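Local structure of Non-structural maintenance of chromosomes element 1 homolog (Xenopus laevis, 7DG2) at residues G19-G23 with L74-L79; Q148-L152 with H162-E168; N97-L101 with L129-M134. The protein probably acts as a RING-type E3 ubiquitin ligase that works with a MAGE protein partner within the SMC5-SMC6 complex, which serves DNA repair. One frame throughout, in Å; residues are numbered along the deposited sequence.

Interaction 1: G19-G23 with L74-L79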
loop_
_atom_site.group_PDB
_atom_site.type_symbol
_atom_site.label_atom_id
_atom_site.label_comp_id
_atom_site.label_asym_id
_atom_site.label_seq_id
_atom_site.Cartn_x
_atom_site.Cartn_y
_atom_site.Cartn_z
ATOM N N GLY A 19 -3.707 -1.332 5.656
ATOM C CA GLY A 19 -3.034 -0.688 6.789
ATOM C C GLY A 19 -3.782 -0.880 8.089
ATOM O O GLY A 19 -3.191 -1.301 9.090
ATOM N N ILE A 20 -5.086 -0.624 8.081
ATOM C CA ILE A 20 -5.930 -0.699 9.266
ATOM C C ILE A 20 -7.312 -1.176 8.839
ATOM O O ILE A 20 -7.774 -0.865 7.737
ATOM C CB ILE A 20 -5.990 0.673 9.976
ATOM C CG1 ILE A 20 -6.897 0.603 11.207
ATOM C CG2 ILE A 20 -6.475 1.735 9.009
ATOM C CD1 ILE A 20 -6.690 1.792 12.185
ATOM N N MET A 21 -7.960 -1.963 9.696
ATOM C CA MET A 21 -9.291 -2.490 9.416
ATOM C C MET A 21 -10.109 -2.517 10.700
ATOM O O MET A 21 -9.578 -2.825 11.766
ATOM C CB MET A 21 -9.225 -3.910 8.819
ATOM C CG MET A 21 -8.486 -3.996 7.477
ATOM S SD MET A 21 -8.565 -5.667 6.789
ATOM C CE MET A 21 -10.265 -6.066 7.262
ATOM N N GLU A 22 -11.408 -2.228 10.585
ATOM C CA GLU A 22 -12.303 -2.281 11.736
ATOM C C GLU A 22 -12.590 -3.733 12.140
ATOM O O GLU A 22 -12.534 -4.654 11.320
ATOM C CB GLU A 22 -13.597 -1.532 11.409
ATOM C CG GLU A 22 -14.578 -1.365 12.556
ATOM C CD GLU A 22 -15.544 -2.527 12.648
ATOM O OE1 GLU A 22 -15.932 -2.910 13.780
ATOM O OE2 GLU A 22 -15.888 -3.068 11.575
ATOM N N GLY A 23 -12.928 -3.924 13.422
ATOM C CA GLY A 23 -12.975 -5.267 13.989
ATOM C C GLY A 23 -13.966 -6.196 13.312
ATOM O O GLY A 23 -13.659 -7.366 13.068
ATOM N N LEU A 74 -15.027 2.005 18.160
ATOM C CA LEU A 74 -14.878 0.712 17.507
ATOM C C LEU A 74 -13.459 0.171 17.681
ATOM O O LEU A 74 -12.499 0.918 17.879
ATOM C CB LEU A 74 -15.210 0.829 16.022
ATOM C CG LEU A 74 -16.612 1.324 15.690
ATOM C CD1 LEU A 74 -16.744 1.582 14.201
ATOM C CD2 LEU A 74 -17.652 0.325 16.173
ATOM N N THR A 75 -13.343 -1.154 17.622
ATOM C CA THR A 75 -12.039 -1.810 17.655
ATOM C C THR A 75 -11.434 -1.836 16.256
ATOM O O THR A 75 -12.129 -2.083 15.268
ATOM C CB THR A 75 -12.173 -3.232 18.213
ATOM O OG1 THR A 75 -12.505 -3.168 19.609
ATOM C CG2 THR A 75 -10.877 -4.026 18.051
ATOM N N TYR A 76 -10.137 -1.536 16.174
ATOM C CA TYR A 76 -9.388 -1.566 14.919
ATOM C C TYR A 76 -8.169 -2.464 15.065
ATOM O O TYR A 76 -7.569 -2.552 16.139
ATOM C CB TYR A 76 -8.924 -0.152 14.502
ATOM C CG TYR A 76 -10.068 0.721 14.049
ATOM C CD1 TYR A 76 -10.807 1.462 14.966
ATOM C CD2 TYR A 76 -10.432 0.776 12.713
ATOM C CE1 TYR A 76 -11.867 2.242 14.556
ATOM C CE2 TYR A 76 -11.492 1.554 12.293
ATOM C CZ TYR A 76 -12.205 2.292 13.224
ATOM O OH TYR A 76 -13.268 3.071 12.814
ATOM N N TYR A 77 -7.813 -3.138 13.967
ATOM C CA TYR A 77 -6.558 -3.861 13.842
ATOM C C TYR A 77 -5.684 -3.131 12.832
ATOM O O TYR A 77 -6.173 -2.707 11.779
ATOM C CB TYR A 77 -6.774 -5.300 13.366
ATOM C CG TYR A 77 -7.419 -6.199 14.402
ATOM C CD1 TYR A 77 -8.769 -6.075 14.711
ATOM C CD2 TYR A 77 -6.678 -7.173 15.058
ATOM C CE1 TYR A 77 -9.361 -6.903 15.658
ATOM C CE2 TYR A 77 -7.274 -8.010 15.997
ATOM C CZ TYR A 77 -8.606 -7.856 16.297
ATOM O OH TYR A 77 -9.189 -8.691 17.239
ATOM N N ALA A 78 -4.406 -2.968 13.152
ATOM C CA ALA A 78 -3.500 -2.299 12.226
ATOM C C ALA A 78 -2.158 -3.014 12.176
ATOM O O ALA A 78 -1.641 -3.455 13.207
ATOM C CB ALA A 78 -3.272 -0.833 12.612
ATOM N N LEU A 79 -1.589 -3.106 10.973
ATOM C CA LEU A 79 -0.235 -3.610 10.780
ATOM C C LEU A 79 0.714 -2.428 10.945
ATOM O O LEU A 79 0.685 -1.492 10.139
ATOM C CB LEU A 79 -0.084 -4.244 9.396
ATOM C CG LEU A 79 1.324 -4.779 9.100
ATOM C CD1 LEU A 79 1.685 -5.931 10.064
ATOM C CD2 LEU A 79 1.402 -5.255 7.647
HETATM O O HOH W 1 -15.518 -2.888 16.414
#

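Interaction 2: Q148-L152 with H162-E168. With ACT (acetate ion), chain D.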
loop_
_atom_site.group_PDB
_atom_site.type_symbol
_atom_site.label_atom_id
_atom_site.label_comp_id
_atom_site.label_asym_id
_atom_site.label_seq_id
_atom_site.Cartn_x
_atom_site.Cartn_y
_atom_site.Cartn_z
ATOM N N GLN A 148 -5.935 9.735 2.243
ATOM C CA GLN A 148 -6.095 8.496 1.488
ATOM C C GLN A 148 -5.313 7.352 2.122
ATOM O O GLN A 148 -5.799 6.214 2.175
ATOM C CB GLN A 148 -5.657 8.720 0.042
ATOM C CG GLN A 148 -5.433 7.444 -0.759
ATOM C CD GLN A 148 -6.727 6.748 -1.115
ATOM O OE1 GLN A 148 -7.798 7.361 -1.100
ATOM N NE2 GLN A 148 -6.641 5.451 -1.425
ATOM N N GLU A 149 -4.100 7.627 2.611
ATOM C CA GLU A 149 -3.275 6.590 3.225
ATOM C C GLU A 149 -3.600 6.344 4.698
ATOM O O GLU A 149 -2.901 5.557 5.347
ATOM C CB GLU A 149 -1.791 6.942 3.084
ATOM C CG GLU A 149 -1.358 7.161 1.653
ATOM C CD GLU A 149 -1.511 5.920 0.797
ATOM O OE1 GLU A 149 -0.979 4.861 1.198
ATOM O OE2 GLU A 149 -2.165 6.012 -0.266
ATOM N N LYS A 150 -4.617 7.011 5.238
ATOM C CA LYS A 150 -5.066 6.819 6.618
ATOM C C LYS A 150 -3.984 7.188 7.635
ATOM O O LYS A 150 -3.822 6.530 8.662
ATOM C CB LYS A 150 -5.569 5.385 6.833
ATOM C CG LYS A 150 -6.823 5.108 6.038
ATOM C CD LYS A 150 -7.195 3.640 6.122
ATOM C CE LYS A 150 -8.667 3.431 5.816
ATOM N NZ LYS A 150 -9.176 4.398 4.813
ATOM N N TRP A 151 -3.250 8.274 7.370
ATOM C CA TRP A 151 -2.436 8.896 8.410
ATOM C C TRP A 151 -3.177 10.042 9.076
ATOM O O TRP A 151 -3.044 10.244 10.284
ATOM C CB TRP A 151 -1.099 9.417 7.848
ATOM C CG TRP A 151 -0.290 8.293 7.283
ATOM C CD1 TRP A 151 0.100 8.129 5.976
ATOM C CD2 TRP A 151 0.168 7.139 7.993
ATOM N NE1 TRP A 151 0.791 6.940 5.839
ATOM C CE2 TRP A 151 0.844 6.314 7.062
ATOM C CE3 TRP A 151 0.074 6.718 9.325
ATOM C CZ2 TRP A 151 1.428 5.091 7.426
ATOM C CZ3 TRP A 151 0.652 5.491 9.686
ATOM C CH2 TRP A 151 1.328 4.700 8.737
ATOM N N LEU A 152 -3.995 10.749 8.318
ATOM C CA LEU A 152 -4.851 11.794 8.857
ATOM C C LEU A 152 -6.302 11.444 8.565
ATOM O O LEU A 152 -6.610 10.684 7.645
ATOM C CB LEU A 152 -4.517 13.165 8.245
ATOM C CG LEU A 152 -3.127 13.746 8.501
ATOM C CD1 LEU A 152 -2.980 15.096 7.813
ATOM C CD2 LEU A 152 -2.854 13.852 9.993
ATOM N N HIS A 162 -5.278 9.874 12.222
ATOM C CA HIS A 162 -6.075 8.663 12.054
ATOM C C HIS A 162 -5.806 7.698 13.204
ATOM O O HIS A 162 -4.733 7.712 13.812
ATOM C CB HIS A 162 -5.735 7.995 10.705
ATOM C CG HIS A 162 -6.765 7.007 10.234
ATOM N ND1 HIS A 162 -6.877 5.732 10.754
ATOM C CD2 HIS A 162 -7.725 7.111 9.286
ATOM C CE1 HIS A 162 -7.868 5.100 10.152
ATOM N NE2 HIS A 162 -8.405 5.918 9.265
ATOM N N THR A 163 -6.791 6.840 13.501
ATOM C CA THR A 163 -6.549 5.761 14.458
ATOM C C THR A 163 -5.280 4.987 14.110
ATOM O O THR A 163 -4.489 4.647 14.991
ATOM C CB THR A 163 -7.754 4.825 14.497
ATOM O OG1 THR A 163 -8.916 5.579 14.862
ATOM C CG2 THR A 163 -7.533 3.711 15.515
ATOM N N ARG A 164 -5.064 4.721 12.820
ATOM C CA ARG A 164 -3.853 4.019 12.398
ATOM C C ARG A 164 -2.600 4.748 12.854
ATOM O O ARG A 164 -1.629 4.127 13.306
ATOM C CB ARG A 164 -3.834 3.880 10.880
ATOM C CG ARG A 164 -2.606 3.092 10.389
ATOM C CD ARG A 164 -2.252 3.460 8.967
ATOM N NE ARG A 164 -1.211 2.603 8.394
ATOM C CZ ARG A 164 -0.971 2.539 7.089
ATOM N NH1 ARG A 164 -1.697 3.257 6.246
ATOM N NH2 ARG A 164 -0.021 1.748 6.617
ATOM N N CYS A 165 -2.602 6.079 12.734
ATOM C CA CYS A 165 -1.436 6.860 13.114
ATOM C C CYS A 165 -1.197 6.801 14.618
ATOM O O CYS A 165 -0.063 6.623 15.068
ATOM C CB CYS A 165 -1.629 8.297 12.648
ATOM S SG CYS A 165 -0.152 9.308 12.877
ATOM N N ILE A 166 -2.260 6.953 15.416
ATOM C CA ILE A 166 -2.106 6.865 16.865
ATOM C C ILE A 166 -1.605 5.481 17.274
ATOM O O ILE A 166 -0.730 5.349 18.142
ATOM C CB ILE A 166 -3.436 7.216 17.556
ATOM C CG1 ILE A 166 -3.897 8.599 17.109
ATOM C CG2 ILE A 166 -3.289 7.107 19.068
ATOM C CD1 ILE A 166 -5.367 8.920 17.487
ATOM N N MET A 167 -2.136 4.429 16.646
ATOM C CA MET A 167 -1.714 3.074 16.990
ATOM C C MET A 167 -0.233 2.873 16.711
ATOM O O MET A 167 0.503 2.340 17.552
ATOM C CB MET A 167 -2.561 2.056 16.231
ATOM C CG MET A 167 -4.005 1.954 16.756
ATOM S SD MET A 167 -5.099 0.899 15.797
ATOM C CE MET A 167 -4.384 -0.724 16.110
ATOM N N GLU A 168 0.239 3.329 15.548
ATOM C CA GLU A 168 1.649 3.111 15.232
ATOM C C GLU A 168 2.568 4.041 16.021
ATOM O O GLU A 168 3.663 3.634 16.437
ATOM C CB GLU A 168 1.893 3.289 13.740
ATOM C CG GLU A 168 3.311 2.887 13.349
ATOM C CD GLU A 168 3.492 2.852 11.855
ATOM O OE1 GLU A 168 3.759 3.923 11.264
ATOM O OE2 GLU A 168 3.333 1.758 11.274
HETATM C C ACT D . -1.468 1.853 3.168
HETATM O O ACT D . -0.861 2.947 3.440
HETATM O OXT ACT D . -1.022 0.662 3.219
HETATM C CH3 ACT D . -2.969 2.015 2.729
#

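Interaction 3: N97-L101 with L129-M134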
loop_
_atom_site.group_PDB
_atom_site.type_symbol
_atom_site.label_atom_id
_atom_site.label_comp_id
_atom_site.label_asym_id
_atom_site.label_seq_id
_atom_site.Cartn_x
_atom_site.Cartn_y
_atom_site.Cartn_z
ATOM N N ASN A 97 10.539 17.250 2.897
ATOM C CA ASN A 97 9.755 18.423 3.290
ATOM C C ASN A 97 8.307 18.046 3.566
ATOM O O ASN A 97 7.667 18.651 4.436
ATOM C CB ASN A 97 9.846 19.547 2.243
ATOM C CG ASN A 97 9.313 19.157 0.879
ATOM O OD1 ASN A 97 9.091 17.982 0.581
ATOM N ND2 ASN A 97 9.135 20.158 0.020
ATOM N N GLU A 98 7.791 17.031 2.868
ATOM C CA GLU A 98 6.439 16.546 3.139
ATOM C C GLU A 98 6.326 15.953 4.540
ATOM O O GLU A 98 5.322 16.166 5.230
ATOM C CB GLU A 98 6.044 15.509 2.080
ATOM C CG GLU A 98 6.037 16.096 0.665
ATOM C CD GLU A 98 5.650 15.088 -0.403
ATOM O OE1 GLU A 98 5.011 15.488 -1.404
ATOM O OE2 GLU A 98 5.993 13.898 -0.248
ATOM N N LEU A 99 7.339 15.193 4.971
ATOM C CA LEU A 99 7.309 14.615 6.308
ATOM C C LEU A 99 7.596 15.664 7.383
ATOM O O LEU A 99 7.103 15.541 8.512
ATOM C CB LEU A 99 8.302 13.448 6.391
ATOM C CG LEU A 99 7.833 12.250 5.559
ATOM C CD1 LEU A 99 8.809 11.076 5.648
ATOM C CD2 LEU A 99 6.430 11.817 6.007
ATOM N N GLU A 100 8.367 16.709 7.056
ATOM C CA GLU A 100 8.488 17.817 7.997
ATOM C C GLU A 100 7.123 18.450 8.250
ATOM O O GLU A 100 6.757 18.736 9.403
ATOM C CB GLU A 100 9.466 18.874 7.474
ATOM C CG GLU A 100 9.760 19.940 8.538
ATOM C CD GLU A 100 10.579 21.120 8.026
ATOM O OE1 GLU A 100 10.445 22.223 8.615
ATOM O OE2 GLU A 100 11.330 20.950 7.040
ATOM N N LEU A 101 6.345 18.648 7.191
ATOM C CA LEU A 101 5.022 19.235 7.382
ATOM C C LEU A 101 4.122 18.274 8.146
ATOM O O LEU A 101 3.337 18.708 8.993
ATOM C CB LEU A 101 4.397 19.623 6.038
ATOM C CG LEU A 101 3.008 20.273 6.116
ATOM C CD1 LEU A 101 3.043 21.551 6.974
ATOM C CD2 LEU A 101 2.472 20.592 4.723
ATOM N N LEU A 129 8.239 26.307 7.215
ATOM C CA LEU A 129 9.200 25.221 7.062
ATOM C C LEU A 129 10.566 25.757 6.665
ATOM O O LEU A 129 10.685 26.672 5.845
ATOM C CB LEU A 129 8.744 24.228 5.998
ATOM C CG LEU A 129 7.444 23.430 6.145
ATOM C CD1 LEU A 129 7.190 22.712 4.865
ATOM C CD2 LEU A 129 7.531 22.423 7.238
ATOM N N GLN A 130 11.597 25.128 7.211
ATOM C CA GLN A 130 12.971 25.449 6.881
ATOM C C GLN A 130 13.483 24.679 5.670
ATOM O O GLN A 130 14.636 24.870 5.279
ATOM C CB GLN A 130 13.857 25.184 8.101
ATOM C CG GLN A 130 13.394 25.957 9.335
ATOM C CD GLN A 130 14.124 25.553 10.598
ATOM O OE1 GLN A 130 13.853 24.495 11.174
ATOM N NE2 GLN A 130 15.062 26.388 11.033
ATOM N N SER A 131 12.659 23.821 5.073
ATOM C CA SER A 131 13.016 23.034 3.904
ATOM C C SER A 131 12.421 23.666 2.647
ATOM O O SER A 131 11.869 24.775 2.678
ATOM C CB SER A 131 12.548 21.597 4.100
ATOM O OG SER A 131 11.251 21.584 4.674
ATOM N N LYS A 132 12.529 22.954 1.526
ATOM C CA LYS A 132 12.015 23.440 0.248
ATOM C C LYS A 132 10.537 23.780 0.358
ATOM O O LYS A 132 9.740 22.969 0.832
ATOM C CB LYS A 132 12.237 22.380 -0.832
ATOM C CG LYS A 132 11.727 22.764 -2.214
ATOM C CD LYS A 132 12.251 21.798 -3.257
ATOM C CE LYS A 132 11.799 22.163 -4.668
ATOM N NZ LYS A 132 10.406 21.705 -4.940
ATOM N N LYS A 133 10.170 24.992 -0.064
ATOM C CA LYS A 133 8.811 25.469 0.167
ATOM C C LYS A 133 7.808 24.775 -0.742
ATOM O O LYS A 133 8.116 24.386 -1.872
ATOM C CB LYS A 133 8.725 26.982 -0.044
ATOM C CG LYS A 133 9.331 27.780 1.079
ATOM C CD LYS A 133 8.661 27.481 2.414
ATOM C CE LYS A 133 8.801 28.677 3.327
ATOM N NZ LYS A 133 8.216 29.898 2.691
ATOM N N MET A 134 6.597 24.601 -0.216
ATOM C CA MET A 134 5.487 23.974 -0.922
ATOM C C MET A 134 4.399 25.012 -1.173
ATOM O O MET A 134 4.059 25.788 -0.276
ATOM C CB MET A 134 4.922 22.797 -0.111
ATOM C CG MET A 134 5.904 21.633 0.036
ATOM S SD MET A 134 5.278 20.213 0.984
ATOM C CE MET A 134 5.501 20.744 2.651
#

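Interaction 1: G19-G23 with L74-L79
Four backbone hydrogen bonds tie G19-G23 to L74-L79. M21 and Y77 form the hydrogen-bonded pair, each donating to the other: M21 N to Y77 O and Y77 N to M21 O, both 2.8 Å. On one side of this pair L79 N reaches G19 O at 3.1 Å; on the other G23 N reaches T75 O at 2.7 Å. I20 with A78 and E22 with Y76 are the non-hydrogen-bonded pairs, their CA atoms 4.2 and 4.4 Å apart. In these, CA-H...O contacts supplement the bonding, as from I20 CA to Y77 O at 3.2 Å. A water bridges E22 and T75, donating to E22 OE1 (2.7 Å) and accepting from T75 N (3.0 Å).

The side chains of I20, E22, Y76 and A78 share one face. There I20 CD1 rests on Y76 CB at 3.8 Å, and small A78 lets M167 of helix 163-176 pack close. M21 and Y77 occupy the other face, against V26 of helix 23-36. G19, with phi of 78°, ends helix 6-18 in a conformation glycine adopts easily, while E22 is the N-cap of the next helix: E22 OE2 is hydrogen-bonded to S24 OG and, weakly, to A25 N, the capping bond. Strand 20-22, a short helix-to-helix connection, thus pairs with the wing hairpin 62-68/75-81, as in a winged-helix domain, consistent with the family's HTH classification.

Interaction 2: Q148-L152 with H162-E168
A Schellman motif ending helix 136-148 meets the N-cap of helix 163-176 here, in the buried middle of the chain. K150 makes the turn with positive phi (62°), and the chain then enters a hairpin, strands 152-155 and 158-161, that returns it to H162. The one backbone hydrogen bond between the segments, H162 N to W151 O at 3.0 Å, lies at the open end of this hairpin. H162 suits the capping position because its ring nitrogen can accept: R164 N donates to H162 ND1 at 2.9 Å. The face of the same imidazole receives K150 CB, 3.8 Å from the ring centroid, in a CH-pi contact.

Helices 119-128 and 136-148 followed by the hairpin are consistent with a winged-helix domain, as the family's HTH relationship suggests; the contact joins the turn before this wing to the start of the helix after it, across the hairpin's base. Its centre is R164 on W151. The guanidinium lies flat on the indole, planes 21° apart, with R164 CZ 4.0 Å from the centroid of the six-membered ring in an off-centre cation-pi interaction; R164 CD lies 3.9 Å from the centroid of the W151 six-membered ring, a CH-pi contact over its face. Arginine fits because its long aliphatic part and its planar charge can both use an aromatic surface. R164 NH1 also donates to an acetate ion, NH1 to ACT O 2.9 Å, probably picked up from the crystallisation liquor. Small C165 lets the helix approach the indole edge, C165 CB lying 4.1 Å from W151 CE3. Beyond, F70 of the Nse4 chain packs on W151, and E168 OE1 accepts from backbone M71 N and L72 N of that chain.

Interaction 3: N97-L101 with L129-M134
M134 lays its long, flexible side chain along helix 96-111, its CE 3.5 Å from N97 O and 3.7 Å from L101 CD2. An unbranched thioether can follow the helix surface in this way, with M134 CG 3.6 Å from N97 ND2. L129, at the other end of the loop, adds a branched apolar side chain: L129 CD1 is 4.1 Å from N97 O and 4.3 Å from L101 CB.

Polar side chains of the helix bind the more exposed part of the loop between these two apolar residues. N97, near the helix start, donates from ND2 to K132 O, 3.0 Å away and almost perfectly linear, an amide meeting a backbone carbonyl in a segment without regular secondary structure. E100, one turn on and also directed at the loop, uses both carboxylate oxygens. S131 OG donates to E100 OE2 at a very short 2.5 Å, and Q130 N makes a weak bond to E100 OE1 at 3.4 Å. Serine suits this spot since its short hydroxyl reaches the carboxylate without bulk.

The loop connects helix 119-128 to helix 136-148, and the contact fastens this connection to the first turns of helix 96-111. L101 sits where the three helices converge, touching I122, L125 and A126 of helix 119-128 and V139 and L142 of helix 136-148, with M134 resting on V139 just beside it.

Overall arrangement
Interactions 1 and 2 adjoin, their centres 10 Å apart: I20 packs on R164 and K150, and A78 on M167, so the sheet of interaction 1 lies against helix 163-176 of interaction 2. Interaction 3 is peripheral, about 30 Å from interaction 1 and 20 Å from interaction 2 between centres, though helix 136-148 begins just after its loop and ends at interaction 2. Chemistry follows position. Interaction 1, partly buried, depends on regular backbone pairing; interaction 2, the most buried, on an arginine-tryptophan stack beside a single backbone hydrogen bond; interaction 3, nearer the surface, on side-chain hydrogen bonds above an apolar base.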